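Exopolygalacturonase (Yersinia enterocolitica, PDB 2UVF) hydrolyses pectic polygalacturonate as a family 28 glycoside hydrolase working from the chain end, probably releasing digalacturonic acid. Local coordinates at residues Gly219-Asp224 and Ala308-Glu313; Ala228-Tyr233 and Ile238-Ser243; Gln292-Lys297 and His302-Leu307; Asn324-Arg329 and Asp376-Asp381. All blocks are in the same frame, centred on the assembly; numbering follows the deposited sequence.

Contact 1: Gly219-Asp224 and Ala308-Glu313; sequences GSENPD and AKNQVE
Asn310 is the first residue of the 308-313 helical turn to meet the loop, giving its amide N-H to the backbone carbonyl of Glu221. Asn310 ND2 to Glu221 O is 2.8 Å and nearly straight, with an N-H...O angle of 165°. The acceptor lies in the plane of the Asn310 amide, whereas ND2 stands above the plane of the Glu221 carbonyl. Alongside runs the Glu221 side chain, pointing the same way, its CG 3.8 Å from Asn310 ND2 and its carboxylate turned toward a salt bridge with Lys197. The Pro223 ring crosses the Asn310 side chain at about a right angle: its CD lies 3.7 Å from Asn310 CB, and its CG sits 3.3 Å from the backbone O of Asn310. This loop leaves strand 215-219 of the right-handed parallel beta-helix, and it is shaped by an ST turn at Ser220 followed by an Asx turn at Asn222. At Gln311 the contact becomes aliphatic, CG lying 3.8 Å from Pro223 CB. Beyond CG the extended chain leads the amide away from the proline; OE1 accepts from Ser331 N, and NE2 is joined to Pro223 O through weak bonds to one water.

Contact 2: Ala228-Tyr233 and Ile238-Ser243; sequences AGYRLY and IERPAS. With ADA (alpha-D-galactopyranuronic acid), chain C; SO4 (sulfate ion), chain D.
Glu239 reaches across the hairpin to Arg231, whose NH1 forms a salt bridge of 2.9 Å with Glu239 OE1. The glutamate bends at chi2 (86°), which folds its carboxylate back beside the opposite strand and leaves OE2 against Ala228 CB. The two side chains cross at about a right angle, with Glu239 CB over one face of the Arg231 guanidinium. The backbone N of Arg231 holds a sulfate, probably from the crystallisation liquor, that Arg337 also binds.

Arg240 and Tyr230 form the other half of the contact. Arg240 CB lies over one face of the tyrosine ring, 4.3 Å from its centroid, as a CH-pi contact. The arginine then runs extended past the hydroxyl, so that the guanidinium stands nearly perpendicular to the ring (86°) and offers NH1 to Tyr230 OH in a weak bond of 3.3 Å. Its other partner is the carboxylate of a bound galacturonate: Arg240 NH1 donates to O6A at 2.7 Å and Arg240 NH2 to O6B at 3.0 Å, with a further NH2 bond to O6A. Leu232 CD2 approaches O4 of the same sugar, consistent with a pocket closed around a chain end.

The backbones pair through a classic beta bulge: Arg240 O accepts from both Gly229 N (2.8 Å) and Tyr230 N (3.2 Å), while Arg240 N returns a bond to Tyr230 O. The hairpin of strands 228-230 and 240-241 packs Tyr230 and Leu232 on strand 357-360 of the beta-helix, Ala242 on strand 194-202 and Ile238 on helix 322-328.

Contact 3: Gln292-Lys297 and His302-Leu307; sequences QYVASK and HEDGIL
Ser296 and Asp304 supply the direct polar link, a short hydrogen bond of 2.6 Å from the serine OG to the carboxylate OD2. The hydroxyl meets OD2 on its anti lone pair, on the side away from OD1. Ser296 holds OG anti to the backbone N (chi1 -167°), which turns the hydroxyl toward the aspartate; Ser296 CB is also close, 3.1 Å from Asp304 OD2.

A water adds a second, indirect polar link. It donates to Asp304 OD2 at 3.0 Å and to the backbone O of Ala295 at 3.1 Å, so one carboxylate oxygen is gripped both by the serine and by a solvent bridge to Ala295, the residue before Ser296. Accepting two such bonds would be expected to favour the charged form of the aspartate at this partly exposed place.

The nonpolar part comes from Val294, which crosses the aspartate side chain at about a right angle and meets it with both methyls. Val294 CG1 presses on Asp304 CB at 3.3 Å, a tight approach for two carbons, while Val294 CG2 lies 3.7 Å from Asp304 OD1.

The contact joins the end of helix 301-304, just before helix 307-317, to the loop leaving strand 289-293, which pairs antiparallel with strand 280-283. At the end of that strand Tyr293 bonds through its backbone to Tyr375 and Asp376, and Val294 to Leu275, while Ala295 rests on the nickel ligand Asp376 and Ser296 touches Trp274.

Contact 4: Asn324-Arg329 and Asp376-Asp381; sequences NAYGQR and DANNGD. With NI (nickel (II) ion), chain K; ADA (alpha-D-galactopyranuronic acid), chain B; SO4 (sulfate ion), chain I.
Tyr326 presents the edge of its ring, at CE2 and CZ, and its hydroxyl to the side-chain amide of Asn378. Asn378 ND2 donates to the phenolic OH almost straight, at an N-H...O angle of 167°. The modelled length from Asn378 ND2 to Tyr326 OH, 2.5 Å, is unusually short and its exact value doubtful. ND2 lies near the ring plane and OH in the amide plane, although the two planes are 35° apart. Tyr326 CG is anti to the backbone N (chi1 -166°), sending the ring from its helix toward the loop. The same amide adjoins a sulfate: OD1 of Asn378 is 3.0 Å from O1, and ND2 makes a weak bond to O3.

The type II turn Ala377-Gly380 that carries Asn378 also spaces two sites. Before it, Asp376 OD2 binds nickel at 2.1 Å, a site shared with Gly401 O and three waters. After it, Asp381 OD2 lies 3.4 Å from O2 of a second galacturonate, a weak bond, in the glycan pocket that Asn379 also lines.

Arg330 ties the two sides together, stacking by cation-pi on Tyr326 and bonding Asn378 O and Asn379 OD1. Helix 322-328 packs through Ala325 on helix 307-317, while the loop joins strands 371-373 and 383-386 of the beta-helix.

How the contacts relate
Contact 3 lies at the surface, whereas contacts 1, 2 and 4 are partly buried; contacts 2 and 4 also line the sugar pocket. Three consecutive helices connect contacts 1, 3 and 4: contact 1 uses helix 307-317, contact 3 the short helix just before it, and contact 4 helix 322-328, which meets helix 307-317 through Val312. Contacts 2 and 4 join where Glu239 O receives Arg329 NH1, and they approach different galacturonates. Their chemistry follows place: a side-chain-to-carbonyl bond and proline packing fix the loop of contact 1, a serine-carboxylate bond serves contact 3, charge and strand pairing prevail in contact 2, and contact 4 rests on a tyrosine-asparagine bond beside a metal and a sugar site.

Contact 1: Gly219-Asp224 and Ala308-Glu313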
# COMPACT_ATOMS: atom_id res chain seq x y z
N GLY A 219 16.58 -11.76 -6.70
CA GLY A 219 16.16 -13.06 -6.23
C GLY A 219 16.84 -14.18 -6.98
O GLY A 219 17.10 -14.06 -8.18
N SER A 220 17.17 -15.25 -6.26
CA SER A 220 17.61 -16.50 -6.89
C SER A 220 16.39 -17.10 -7.57
O SER A 220 15.26 -16.87 -7.15
CB SER A 220 18.18 -17.45 -5.85
OG SER A 220 18.25 -18.78 -6.34
N GLU A 221 16.61 -17.83 -8.65
CA GLU A 221 15.51 -18.52 -9.30
C GLU A 221 15.39 -19.99 -8.81
O GLU A 221 14.52 -20.74 -9.26
CB GLU A 221 15.61 -18.40 -10.83
CG GLU A 221 16.68 -19.28 -11.52
CD GLU A 221 18.12 -18.79 -11.34
OE1 GLU A 221 18.49 -18.28 -10.25
OE2 GLU A 221 18.91 -18.92 -12.31
N ASN A 222 16.28 -20.37 -7.89
CA ASN A 222 16.34 -21.72 -7.31
C ASN A 222 15.37 -21.84 -6.15
O ASN A 222 15.57 -21.21 -5.12
CB ASN A 222 17.77 -22.02 -6.82
CG ASN A 222 17.97 -23.48 -6.38
OD1 ASN A 222 17.06 -24.30 -6.43
ND2 ASN A 222 19.18 -23.79 -5.97
N PRO A 223 14.31 -22.66 -6.31
CA PRO A 223 13.36 -22.87 -5.21
C PRO A 223 14.00 -23.33 -3.88
O PRO A 223 13.35 -23.28 -2.84
CB PRO A 223 12.43 -23.97 -5.74
CG PRO A 223 12.56 -23.93 -7.20
CD PRO A 223 13.94 -23.43 -7.51
N ASP A 224 15.28 -23.75 -3.93
CA ASP A 224 16.01 -24.29 -2.77
C ASP A 224 16.56 -23.23 -1.84
O ASP A 224 16.85 -23.51 -0.67
CB ASP A 224 17.20 -25.13 -3.23
CG ASP A 224 16.79 -26.50 -3.72
OD1 ASP A 224 15.62 -26.91 -3.55
OD2 ASP A 224 17.67 -27.18 -4.30
N ALA A 308 9.03 -18.11 -10.26
CA ALA A 308 7.66 -18.61 -10.13
C ALA A 308 7.41 -19.91 -10.91
O ALA A 308 6.63 -20.76 -10.46
CB ALA A 308 6.67 -17.55 -10.56
N LYS A 309 8.05 -20.04 -12.09
CA LYS A 309 8.05 -21.29 -12.88
C LYS A 309 8.61 -22.44 -12.04
O LYS A 309 7.93 -23.46 -11.87
CB LYS A 309 8.88 -21.12 -14.15
CG LYS A 309 9.02 -22.37 -15.00
CD LYS A 309 9.94 -22.09 -16.17
CE LYS A 309 10.00 -23.25 -17.16
NZ LYS A 309 10.49 -22.77 -18.51
N ASN A 310 9.81 -22.24 -11.50
CA ASN A 310 10.58 -23.24 -10.78
C ASN A 310 9.96 -23.71 -9.47
O ASN A 310 10.01 -24.89 -9.14
CB ASN A 310 12.01 -22.73 -10.55
CG ASN A 310 12.79 -22.55 -11.86
OD1 ASN A 310 12.35 -22.96 -12.93
ND2 ASN A 310 13.96 -21.93 -11.77
N GLN A 311 9.38 -22.77 -8.73
CA GLN A 311 8.68 -23.08 -7.48
C GLN A 311 7.37 -23.85 -7.71
O GLN A 311 7.06 -24.78 -6.94
CB GLN A 311 8.47 -21.81 -6.65
CG GLN A 311 9.74 -21.25 -6.02
CD GLN A 311 9.52 -19.96 -5.23
OE1 GLN A 311 8.83 -19.04 -5.68
NE2 GLN A 311 10.14 -19.87 -4.06
N VAL A 312 6.62 -23.51 -8.76
CA VAL A 312 5.39 -24.26 -9.09
C VAL A 312 5.72 -25.69 -9.59
O VAL A 312 5.11 -26.66 -9.14
CB VAL A 312 4.42 -23.48 -10.05
CG1 VAL A 312 3.20 -24.30 -10.42
CG2 VAL A 312 4.00 -22.15 -9.43
N GLU A 313 6.70 -25.81 -10.48
CA GLU A 313 7.17 -27.13 -10.92
C GLU A 313 7.68 -28.02 -9.76
O GLU A 313 7.37 -29.20 -9.70
CB GLU A 313 8.21 -26.97 -12.04
CG GLU A 313 7.61 -26.27 -13.29
CD GLU A 313 8.57 -26.17 -14.47
OE1 GLU A 313 9.79 -26.40 -14.28
OE2 GLU A 313 8.09 -25.85 -15.59
O HOH W 1 10.05 -22.88 -2.88

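Contact 2: Ala228-Tyr233 and Ile238-Ser243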
# COMPACT_ATOMS: atom_id res chain seq x y z
N ALA A 228 11.26 -23.29 4.03
CA ALA A 228 9.93 -23.06 4.60
C ALA A 228 9.89 -21.72 5.34
O ALA A 228 10.82 -21.38 6.06
CB ALA A 228 9.51 -24.21 5.51
N GLY A 229 8.79 -20.98 5.16
CA GLY A 229 8.70 -19.60 5.61
C GLY A 229 7.69 -19.32 6.70
O GLY A 229 8.08 -18.90 7.78
N TYR A 230 6.41 -19.51 6.42
CA TYR A 230 5.33 -19.12 7.34
C TYR A 230 3.98 -19.67 6.89
O TYR A 230 3.83 -20.06 5.73
CB TYR A 230 5.25 -17.57 7.43
CG TYR A 230 4.69 -16.92 6.17
CD1 TYR A 230 3.37 -16.49 6.11
CD2 TYR A 230 5.49 -16.75 5.03
CE1 TYR A 230 2.84 -15.91 4.95
CE2 TYR A 230 4.98 -16.18 3.89
CZ TYR A 230 3.66 -15.75 3.85
OH TYR A 230 3.15 -15.18 2.70
N ARG A 231 3.01 -19.68 7.79
CA ARG A 231 1.61 -19.84 7.43
C ARG A 231 0.93 -18.49 7.66
O ARG A 231 1.12 -17.86 8.70
CB ARG A 231 0.96 -20.92 8.29
CG ARG A 231 1.32 -22.35 7.91
CD ARG A 231 1.04 -23.32 9.06
NE ARG A 231 0.88 -24.70 8.59
CZ ARG A 231 1.89 -25.55 8.39
NH1 ARG A 231 3.15 -25.19 8.61
NH2 ARG A 231 1.64 -26.78 7.96
N LEU A 232 0.13 -18.05 6.69
CA LEU A 232 -0.51 -16.73 6.72
C LEU A 232 -1.32 -16.50 8.00
O LEU A 232 -1.12 -15.49 8.70
CB LEU A 232 -1.39 -16.52 5.48
CG LEU A 232 -1.89 -15.10 5.17
CD1 LEU A 232 -0.73 -14.20 4.79
CD2 LEU A 232 -2.89 -15.18 4.03
N TYR A 233 -2.22 -17.42 8.30
CA TYR A 233 -3.04 -17.34 9.51
C TYR A 233 -2.77 -18.56 10.40
O TYR A 233 -2.18 -19.55 9.93
CB TYR A 233 -4.52 -17.19 9.16
CG TYR A 233 -4.79 -15.98 8.27
CD1 TYR A 233 -4.36 -14.70 8.65
CD2 TYR A 233 -5.45 -16.12 7.06
CE1 TYR A 233 -4.60 -13.61 7.84
CE2 TYR A 233 -5.68 -15.04 6.24
CZ TYR A 233 -5.24 -13.78 6.63
OH TYR A 233 -5.48 -12.70 5.80
N ILE A 238 -1.54 -24.73 4.59
CA ILE A 238 -0.43 -24.88 3.65
C ILE A 238 0.70 -23.88 3.98
O ILE A 238 0.48 -22.66 4.03
CB ILE A 238 -0.93 -24.80 2.17
CG1 ILE A 238 -2.03 -25.85 1.92
CG2 ILE A 238 0.23 -24.91 1.17
CD1 ILE A 238 -2.88 -25.62 0.68
N GLU A 239 1.88 -24.42 4.24
CA GLU A 239 3.08 -23.64 4.54
C GLU A 239 3.61 -22.97 3.27
O GLU A 239 3.65 -23.59 2.19
CB GLU A 239 4.15 -24.56 5.15
CG GLU A 239 5.53 -23.95 5.41
CD GLU A 239 5.66 -23.25 6.75
OE1 GLU A 239 4.65 -23.05 7.46
OE2 GLU A 239 6.80 -22.90 7.11
N ARG A 240 4.02 -21.71 3.40
CA ARG A 240 4.51 -20.94 2.26
C ARG A 240 6.03 -20.79 2.35
O ARG A 240 6.59 -20.81 3.45
CB ARG A 240 3.83 -19.57 2.23
CG ARG A 240 2.37 -19.65 1.85
CD ARG A 240 1.70 -18.31 2.00
NE ARG A 240 0.42 -18.28 1.31
CZ ARG A 240 -0.27 -17.17 1.05
NH1 ARG A 240 0.18 -15.98 1.42
NH2 ARG A 240 -1.42 -17.26 0.41
N PRO A 241 6.71 -20.64 1.21
CA PRO A 241 8.13 -20.48 1.36
C PRO A 241 8.48 -19.09 1.91
O PRO A 241 7.60 -18.21 1.98
CB PRO A 241 8.66 -20.65 -0.06
CG PRO A 241 7.56 -20.21 -0.93
CD PRO A 241 6.30 -20.60 -0.21
N ALA A 242 9.74 -18.92 2.29
CA ALA A 242 10.27 -17.63 2.64
C ALA A 242 10.24 -16.68 1.43
O ALA A 242 10.40 -17.11 0.28
CB ALA A 242 11.70 -17.77 3.16
N SER A 243 10.02 -15.40 1.71
CA SER A 243 10.20 -14.33 0.73
C SER A 243 11.68 -14.06 0.54
O SER A 243 12.52 -14.67 1.22
CB SER A 243 9.51 -13.05 1.23
OG SER A 243 8.12 -13.27 1.46
C1 ADA C . -5.93 -12.05 -0.40
C2 ADA C . -5.63 -10.89 0.58
C3 ADA C . -4.12 -10.57 0.47
C4 ADA C . -3.28 -11.84 0.83
C5 ADA C . -3.66 -13.00 -0.12
C6 ADA C . -2.97 -14.37 0.08
O2 ADA C . -6.44 -9.74 0.30
O3 ADA C . -3.78 -9.46 1.29
O4 ADA C . -3.46 -12.23 2.19
O5 ADA C . -5.10 -13.22 -0.11
O6B ADA C . -3.71 -15.37 0.11
O6A ADA C . -1.71 -14.42 0.18
S SO4 D . 4.54 -20.57 11.38
O1 SO4 D . 5.86 -20.57 10.74
O2 SO4 D . 3.55 -19.79 10.60
O3 SO4 D . 4.05 -21.95 11.48
O4 SO4 D . 4.71 -20.00 12.72
O HOH W 2 -0.68 -20.14 4.25

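Contact 3: Gln292-Lys297 and His302-Leu307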
# COMPACT_ATOMS: atom_id res chain seq x y z
N GLN A 292 7.73 -3.94 -17.70
CA GLN A 292 6.46 -4.63 -17.84
C GLN A 292 6.71 -6.13 -17.69
O GLN A 292 7.52 -6.69 -18.41
CB GLN A 292 5.85 -4.33 -19.22
CG GLN A 292 5.69 -2.82 -19.50
CD GLN A 292 4.44 -2.26 -18.87
OE1 GLN A 292 4.47 -1.71 -17.75
NE2 GLN A 292 3.34 -2.40 -19.56
N TYR A 293 6.01 -6.76 -16.75
CA TYR A 293 6.19 -8.18 -16.45
C TYR A 293 4.99 -8.95 -16.99
O TYR A 293 3.86 -8.44 -17.01
CB TYR A 293 6.41 -8.38 -14.95
CG TYR A 293 7.66 -7.67 -14.47
CD1 TYR A 293 8.93 -8.16 -14.81
CD2 TYR A 293 7.57 -6.49 -13.71
CE1 TYR A 293 10.08 -7.51 -14.41
CE2 TYR A 293 8.73 -5.82 -13.28
CZ TYR A 293 9.98 -6.33 -13.64
OH TYR A 293 11.13 -5.71 -13.22
N VAL A 294 5.26 -10.15 -17.50
CA VAL A 294 4.22 -10.94 -18.16
C VAL A 294 3.05 -11.22 -17.21
O VAL A 294 3.27 -11.52 -16.02
CB VAL A 294 4.79 -12.27 -18.79
CG1 VAL A 294 5.26 -13.24 -17.71
CG2 VAL A 294 3.77 -12.94 -19.72
N ALA A 295 1.83 -11.10 -17.74
CA ALA A 295 0.60 -11.48 -17.02
C ALA A 295 0.22 -12.94 -17.23
O ALA A 295 -0.21 -13.36 -18.31
CB ALA A 295 -0.58 -10.54 -17.37
N SER A 296 0.37 -13.73 -16.16
CA SER A 296 0.27 -15.19 -16.27
C SER A 296 -0.91 -15.76 -15.50
O SER A 296 -1.64 -15.03 -14.83
CB SER A 296 1.58 -15.81 -15.79
OG SER A 296 1.66 -17.19 -16.14
N LYS A 297 -1.10 -17.08 -15.61
CA LYS A 297 -2.04 -17.84 -14.77
C LYS A 297 -1.46 -19.21 -14.37
O LYS A 297 -0.32 -19.53 -14.72
CB LYS A 297 -3.42 -17.94 -15.43
CG LYS A 297 -3.42 -18.55 -16.80
CD LYS A 297 -4.71 -18.31 -17.51
CE LYS A 297 -4.56 -18.73 -18.96
NZ LYS A 297 -5.80 -18.59 -19.74
N HIS A 302 4.44 -22.27 -16.50
CA HIS A 302 5.48 -23.06 -17.13
C HIS A 302 6.14 -22.31 -18.30
O HIS A 302 7.30 -22.54 -18.61
CB HIS A 302 4.93 -24.43 -17.54
CG HIS A 302 4.01 -24.39 -18.72
ND1 HIS A 302 2.64 -24.25 -18.59
CD2 HIS A 302 4.25 -24.45 -20.05
CE1 HIS A 302 2.09 -24.25 -19.79
NE2 HIS A 302 3.05 -24.36 -20.69
N GLU A 303 5.39 -21.40 -18.93
CA GLU A 303 5.90 -20.50 -19.97
C GLU A 303 6.43 -19.14 -19.44
O GLU A 303 7.42 -18.62 -19.96
CB GLU A 303 4.81 -20.20 -21.00
CG GLU A 303 4.27 -21.37 -21.79
CD GLU A 303 2.95 -21.02 -22.48
OE1 GLU A 303 2.63 -19.81 -22.54
OE2 GLU A 303 2.24 -21.95 -22.95
N ASP A 304 5.78 -18.59 -18.42
CA ASP A 304 5.98 -17.17 -18.06
C ASP A 304 6.95 -16.91 -16.91
O ASP A 304 7.54 -15.83 -16.83
CB ASP A 304 4.64 -16.51 -17.74
CG ASP A 304 3.66 -16.61 -18.86
OD1 ASP A 304 4.06 -16.59 -20.03
OD2 ASP A 304 2.46 -16.69 -18.58
N GLY A 305 7.09 -17.87 -16.00
CA GLY A 305 7.81 -17.62 -14.76
C GLY A 305 9.30 -17.77 -14.90
O GLY A 305 9.80 -18.28 -15.90
N ILE A 306 10.01 -17.31 -13.88
CA ILE A 306 11.42 -17.62 -13.71
C ILE A 306 11.49 -18.29 -12.33
O ILE A 306 11.38 -19.51 -12.25
CB ILE A 306 12.32 -16.37 -13.81
CG1 ILE A 306 12.11 -15.64 -15.14
CG2 ILE A 306 13.78 -16.75 -13.62
CD1 ILE A 306 13.06 -14.40 -15.33
N LEU A 307 11.63 -17.52 -11.25
CA LEU A 307 11.44 -18.08 -9.91
C LEU A 307 10.07 -18.73 -9.71
O LEU A 307 9.97 -19.78 -9.10
CB LEU A 307 11.69 -17.04 -8.82
CG LEU A 307 11.50 -17.58 -7.41
CD1 LEU A 307 12.50 -18.72 -7.10
CD2 LEU A 307 11.58 -16.47 -6.41
O HOH W 3 0.22 -15.69 -20.28

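Contact 4: Asn324-Arg329 and Asp376-Asp381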
# COMPACT_ATOMS: atom_id res chain seq x y z
N ASN A 324 -3.10 -25.23 -6.02
CA ASN A 324 -2.43 -24.96 -4.75
C ASN A 324 -0.95 -24.59 -4.86
O ASN A 324 -0.44 -23.83 -4.04
CB ASN A 324 -2.58 -26.14 -3.76
CG ASN A 324 -3.94 -26.17 -3.08
OD1 ASN A 324 -4.58 -27.23 -3.01
ND2 ASN A 324 -4.39 -25.02 -2.58
N ALA A 325 -0.27 -25.16 -5.85
CA ALA A 325 1.15 -24.90 -6.05
C ALA A 325 1.35 -23.44 -6.51
O ALA A 325 2.21 -22.73 -5.99
CB ALA A 325 1.74 -25.88 -7.04
N TYR A 326 0.54 -23.02 -7.46
CA TYR A 326 0.50 -21.63 -7.92
C TYR A 326 0.03 -20.63 -6.84
O TYR A 326 0.63 -19.54 -6.69
CB TYR A 326 -0.36 -21.54 -9.19
CG TYR A 326 -0.22 -20.25 -9.95
CD1 TYR A 326 0.90 -20.00 -10.77
CD2 TYR A 326 -1.22 -19.25 -9.85
CE1 TYR A 326 1.02 -18.78 -11.48
CE2 TYR A 326 -1.10 -18.04 -10.55
CZ TYR A 326 0.02 -17.81 -11.35
OH TYR A 326 0.10 -16.64 -12.02
N GLY A 327 -1.01 -21.00 -6.10
CA GLY A 327 -1.60 -20.13 -5.09
C GLY A 327 -0.83 -19.95 -3.79
O GLY A 327 -1.02 -18.94 -3.07
N GLN A 328 0.04 -20.91 -3.46
CA GLN A 328 0.69 -20.91 -2.15
C GLN A 328 2.21 -20.96 -2.14
O GLN A 328 2.84 -20.53 -1.18
CB GLN A 328 0.13 -22.06 -1.26
CG GLN A 328 -1.40 -22.14 -1.14
CD GLN A 328 -2.03 -20.85 -0.59
OE1 GLN A 328 -3.15 -20.52 -0.92
NE2 GLN A 328 -1.31 -20.14 0.25
N ARG A 329 2.81 -21.45 -3.21
CA ARG A 329 4.22 -21.83 -3.16
C ARG A 329 5.20 -20.91 -3.91
O ARG A 329 6.39 -21.20 -3.97
CB ARG A 329 4.39 -23.30 -3.59
CG ARG A 329 3.51 -24.32 -2.81
CD ARG A 329 4.02 -24.55 -1.41
NE ARG A 329 5.45 -24.82 -1.45
CZ ARG A 329 6.28 -24.60 -0.44
NH1 ARG A 329 5.84 -24.09 0.71
NH2 ARG A 329 7.58 -24.89 -0.58
N ASP A 376 2.95 -6.60 -14.92
CA ASP A 376 1.66 -7.06 -14.39
C ASP A 376 1.84 -8.45 -13.74
O ASP A 376 1.20 -9.41 -14.15
CB ASP A 376 0.63 -7.13 -15.52
CG ASP A 376 -0.78 -7.22 -15.02
OD1 ASP A 376 -1.69 -7.45 -15.85
OD2 ASP A 376 -1.00 -7.05 -13.80
N ALA A 377 2.73 -8.53 -12.76
CA ALA A 377 3.02 -9.77 -12.05
C ALA A 377 1.79 -10.29 -11.29
O ALA A 377 1.25 -9.59 -10.42
CB ALA A 377 4.20 -9.57 -11.12
N ASN A 378 1.32 -11.49 -11.66
CA ASN A 378 0.11 -12.08 -11.05
C ASN A 378 0.21 -12.16 -9.53
O ASN A 378 1.16 -12.75 -8.99
CB ASN A 378 -0.19 -13.47 -11.64
CG ASN A 378 -1.66 -13.89 -11.46
OD1 ASN A 378 -2.57 -13.07 -11.33
ND2 ASN A 378 -1.89 -15.19 -11.47
N ASN A 379 -0.76 -11.54 -8.87
CA ASN A 379 -0.83 -11.37 -7.41
C ASN A 379 0.24 -10.47 -6.83
O ASN A 379 0.47 -10.46 -5.61
CB ASN A 379 -0.84 -12.72 -6.69
CG ASN A 379 -1.87 -13.66 -7.27
OD1 ASN A 379 -1.51 -14.72 -7.75
ND2 ASN A 379 -3.15 -13.24 -7.28
N GLY A 380 0.89 -9.69 -7.68
CA GLY A 380 1.96 -8.82 -7.23
C GLY A 380 1.41 -7.52 -6.72
O GLY A 380 1.54 -6.47 -7.39
N ASP A 381 0.77 -7.56 -5.54
CA ASP A 381 0.24 -6.33 -4.94
C ASP A 381 1.38 -5.51 -4.36
O ASP A 381 2.45 -6.06 -4.10
CB ASP A 381 -0.94 -6.54 -3.95
CG ASP A 381 -0.80 -7.76 -3.09
OD1 ASP A 381 0.37 -8.15 -2.80
OD2 ASP A 381 -1.88 -8.30 -2.69
NI NI K . -2.78 -6.84 -12.68
C1 ADA B . -5.73 -10.38 -4.97
C2 ADA B . -4.55 -10.90 -4.12
C3 ADA B . -4.82 -12.40 -3.85
C4 ADA B . -5.97 -12.44 -2.82
C5 ADA B . -7.19 -11.82 -3.52
C6 ADA B . -8.40 -11.74 -2.55
O1 ADA B . -5.94 -11.14 -6.19
O2 ADA B . -3.29 -10.67 -4.71
O3 ADA B . -3.64 -13.14 -3.45
O4 ADA B . -5.61 -11.56 -1.72
O5 ADA B . -6.90 -10.48 -4.10
O6B ADA B . -8.48 -10.74 -1.79
O6A ADA B . -9.24 -12.67 -2.58
S SO4 I . -5.97 -13.97 -9.95
O1 SO4 I . -5.40 -12.75 -10.53
O2 SO4 I . -7.06 -14.41 -10.81
O3 SO4 I . -4.95 -15.02 -9.89
O4 SO4 I . -6.45 -13.68 -8.59
O HOH W 4 -3.83 -6.64 -14.60
O HOH W 5 -2.12 -4.52 -12.59
O HOH W 6 -3.23 -9.30 -12.85